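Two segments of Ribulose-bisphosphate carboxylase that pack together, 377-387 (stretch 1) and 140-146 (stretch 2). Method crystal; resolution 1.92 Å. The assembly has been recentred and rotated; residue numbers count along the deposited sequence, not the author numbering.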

# COMPACT_ATOMS: atom_id res chain seq x y z
N ALA B 377 2.44 36.30 11.32
CA ALA B 377 2.53 35.75 12.68
C ALA B 377 3.67 34.76 12.89
O ALA B 377 4.38 34.81 13.89
CB ALA B 377 1.22 35.08 13.06
N PHE B 378 3.82 33.83 11.95
CA PHE B 378 4.88 32.83 12.09
C PHE B 378 6.24 33.50 11.95
O PHE B 378 7.16 33.24 12.73
CB PHE B 378 4.71 31.68 11.09
CG PHE B 378 3.62 30.71 11.47
CD1 PHE B 378 3.86 29.70 12.40
CD2 PHE B 378 2.36 30.78 10.88
CE1 PHE B 378 2.86 28.80 12.75
CE2 PHE B 378 1.36 29.90 11.23
CZ PHE B 378 1.61 28.90 12.17
N PHE B 379 6.36 34.38 10.97
CA PHE B 379 7.59 35.14 10.83
C PHE B 379 7.91 36.02 12.05
O PHE B 379 9.08 36.18 12.42
CB PHE B 379 7.59 35.90 9.49
CG PHE B 379 7.84 35.02 8.29
CD1 PHE B 379 9.12 34.56 8.01
CD2 PHE B 379 6.80 34.62 7.47
CE1 PHE B 379 9.37 33.72 6.93
CE2 PHE B 379 7.04 33.78 6.37
CZ PHE B 379 8.33 33.33 6.10
N ASP B 380 6.88 36.55 12.72
CA ASP B 380 7.07 37.32 13.95
C ASP B 380 7.68 36.47 15.09
O ASP B 380 8.58 36.91 15.82
CB ASP B 380 5.74 37.94 14.43
CG ASP B 380 5.24 39.06 13.51
OD1 ASP B 380 6.09 39.73 12.89
OD2 ASP B 380 4.00 39.27 13.43
N ALA B 381 7.17 35.25 15.22
CA ALA B 381 7.67 34.29 16.20
C ALA B 381 9.08 33.82 15.86
O ALA B 381 9.91 33.62 16.75
CB ALA B 381 6.73 33.10 16.30
N ILE B 382 9.34 33.60 14.58
CA ILE B 382 10.69 33.29 14.13
C ILE B 382 11.64 34.42 14.54
O ILE B 382 12.71 34.17 15.11
CB ILE B 382 10.73 33.04 12.60
CG1 ILE B 382 10.14 31.66 12.29
CG2 ILE B 382 12.17 33.18 12.06
CD1 ILE B 382 10.15 31.27 10.81
N TRP B 383 11.22 35.65 14.31
CA TRP B 383 12.00 36.81 14.73
C TRP B 383 12.26 36.81 16.24
O TRP B 383 13.38 37.06 16.69
CB TRP B 383 11.33 38.13 14.32
CG TRP B 383 12.17 39.33 14.70
CD1 TRP B 383 13.09 39.96 13.92
CD2 TRP B 383 12.16 40.02 15.95
NE1 TRP B 383 13.66 41.01 14.60
CE2 TRP B 383 13.11 41.07 15.85
CE3 TRP B 383 11.46 39.86 17.15
CZ2 TRP B 383 13.36 41.95 16.90
CZ3 TRP B 383 11.71 40.73 18.19
CH2 TRP B 383 12.66 41.76 18.06
N ALA B 384 11.23 36.52 17.01
CA ALA B 384 11.35 36.59 18.46
C ALA B 384 12.40 35.59 18.93
O ALA B 384 13.28 35.92 19.72
CB ALA B 384 10.01 36.33 19.14
N VAL B 385 12.29 34.36 18.43
CA VAL B 385 13.24 33.31 18.79
C VAL B 385 14.68 33.68 18.44
O VAL B 385 15.58 33.53 19.27
CB VAL B 385 12.92 31.98 18.09
CG1 VAL B 385 14.03 30.96 18.36
CG2 VAL B 385 11.58 31.45 18.57
N GLU B 386 14.88 34.16 17.21
CA GLU B 386 16.20 34.54 16.74
C GLU B 386 16.83 35.60 17.61
O GLU B 386 18.05 35.67 17.73
CB GLU B 386 16.12 35.04 15.30
CG GLU B 386 15.91 33.96 14.25
CD GLU B 386 15.93 34.53 12.83
OE1 GLU B 386 16.12 35.76 12.70
OE2 GLU B 386 15.75 33.76 11.87
N HIS B 387 16.00 36.45 18.21
CA HIS B 387 16.51 37.55 19.02
C HIS B 387 16.35 37.33 20.53
O HIS B 387 16.57 38.25 21.33
CB HIS B 387 15.92 38.88 18.56
CG HIS B 387 16.34 39.27 17.17
ND1 HIS B 387 15.69 38.80 16.05
CD2 HIS B 387 17.36 40.04 16.73
CE1 HIS B 387 16.28 39.29 14.97
NE2 HIS B 387 17.29 40.04 15.35
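Stretch 2 (140-146) YNRPLVM

Stretch 2 turns at Asn-141 (phi/psi 57/30) and is extended from Arg-142 to Met-146, a loop from Tyr-140 to Pro-143 that passes into a short strand at Leu-144 to Met-146. Strand and helix 377-386 run nearly antiparallel, with an angle of 162° between their N-to-C directions and a closest approach of 9.8 Å between axes. The register follows from this direction: the CA atoms of Phe-378 and Val-145 lie 7.5 Å apart, and those of Ile-382 and Arg-142 7.4 Å apart, so a four-residue step on the helix faces a three-residue step on stretch 2.

The main bump on stretch 2 is Val-145, whose CG2 enters a hollow lined by Phe-378, Phe-379 and Ile-382. Val-145 CG2 lies 4.3 Å from Phe-378 CB, 4.1 Å from Ile-382 CD1 and 3.7 Å from Phe-379 CZ. It sits over a face of the Phe-379 ring in a CH-pi contact, with Val-145 CG2 4.0 Å from the ring centroid. Although the CA-to-CB bond of Phe-379 points sideways, the ring swings inward to wall the hollow. Leu-144, by contrast, points away from the helix, as expected of strand alternation.

Ile-382 is the answering bump, its CD1 reaching between Pro-143 and Val-145. The extended chi2 (t) carries Ile-382 CD1 to 3.7 Å from Pro-143 O and 4.5 Å from Pro-143 CB. The arginine side chain runs forward alongside its own backbone, and Arg-142 NH1 donates to Pro-143 O at 3.1 Å. There the guanidinium lays one face against the edge of the Phe-379 ring, with Arg-142 NH1 3.5 Å from Phe-379 CE1.

No direct hydrogen bond joins the stretches. Near the end of the helix a water bridges them instead, donating to Asn-141 O at 2.9 Å and to Glu-386 OE2 at 3.2 Å.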

# COMPACT_ATOMS: atom_id res chain seq x y z
N TYR B 140 17.41 30.28 4.27
CA TYR B 140 18.47 29.72 5.11
C TYR B 140 18.34 30.13 6.58
O TYR B 140 17.71 31.14 6.90
CB TYR B 140 19.84 30.16 4.57
CG TYR B 140 20.11 29.90 3.10
CD1 TYR B 140 19.68 30.79 2.12
CD2 TYR B 140 20.84 28.79 2.70
CE1 TYR B 140 19.94 30.56 0.77
CE2 TYR B 140 21.11 28.55 1.36
CZ TYR B 140 20.67 29.44 0.41
OH TYR B 140 20.95 29.19 -0.92
N ASN B 141 18.93 29.33 7.47
CA ASN B 141 19.07 29.70 8.88
C ASN B 141 17.77 30.00 9.60
O ASN B 141 17.74 30.81 10.54
CB ASN B 141 20.03 30.88 9.03
CG ASN B 141 21.41 30.57 8.53
OD1 ASN B 141 22.00 29.56 8.91
ND2 ASN B 141 21.93 31.42 7.65
N ARG B 142 16.70 29.37 9.16
CA ARG B 142 15.40 29.51 9.81
C ARG B 142 14.51 28.37 9.36
O ARG B 142 14.70 27.80 8.28
CB ARG B 142 14.76 30.85 9.45
CG ARG B 142 14.45 31.02 7.96
CD ARG B 142 13.61 32.27 7.73
NE ARG B 142 13.39 32.56 6.31
CZ ARG B 142 12.41 32.02 5.59
NH1 ARG B 142 11.59 31.14 6.14
NH2 ARG B 142 12.26 32.36 4.31
N PRO B 143 13.55 27.97 10.20
CA PRO B 143 12.49 27.10 9.69
C PRO B 143 11.80 27.72 8.49
O PRO B 143 11.70 28.95 8.37
CB PRO B 143 11.51 27.01 10.87
CG PRO B 143 12.40 27.14 12.07
CD PRO B 143 13.55 28.05 11.67
N LEU B 144 11.34 26.86 7.59
CA LEU B 144 10.57 27.30 6.44
C LEU B 144 9.11 27.40 6.85
O LEU B 144 8.70 26.79 7.83
CB LEU B 144 10.72 26.27 5.32
CG LEU B 144 11.93 26.43 4.40
CD1 LEU B 144 13.25 26.12 5.08
CD2 LEU B 144 11.72 25.55 3.18
N VAL B 145 8.32 28.16 6.10
CA VAL B 145 6.90 28.31 6.44
C VAL B 145 6.07 27.85 5.26
O VAL B 145 6.29 28.30 4.13
CB VAL B 145 6.52 29.79 6.78
CG1 VAL B 145 5.04 29.92 7.08
CG2 VAL B 145 7.36 30.33 7.95
N MSE B 146 5.15 26.93 5.53
CA MSE B 146 4.27 26.41 4.48
C MSE B 146 2.79 26.61 4.81
O MSE B 146 2.37 26.36 5.94
CB MSE B 146 4.57 24.93 4.23
CG MSE B 146 3.69 24.28 3.17
SE MSE B 146 4.45 22.50 2.75
CE MSE B 146 4.10 21.67 4.46
O HOH W 1 16.20 30.85 12.99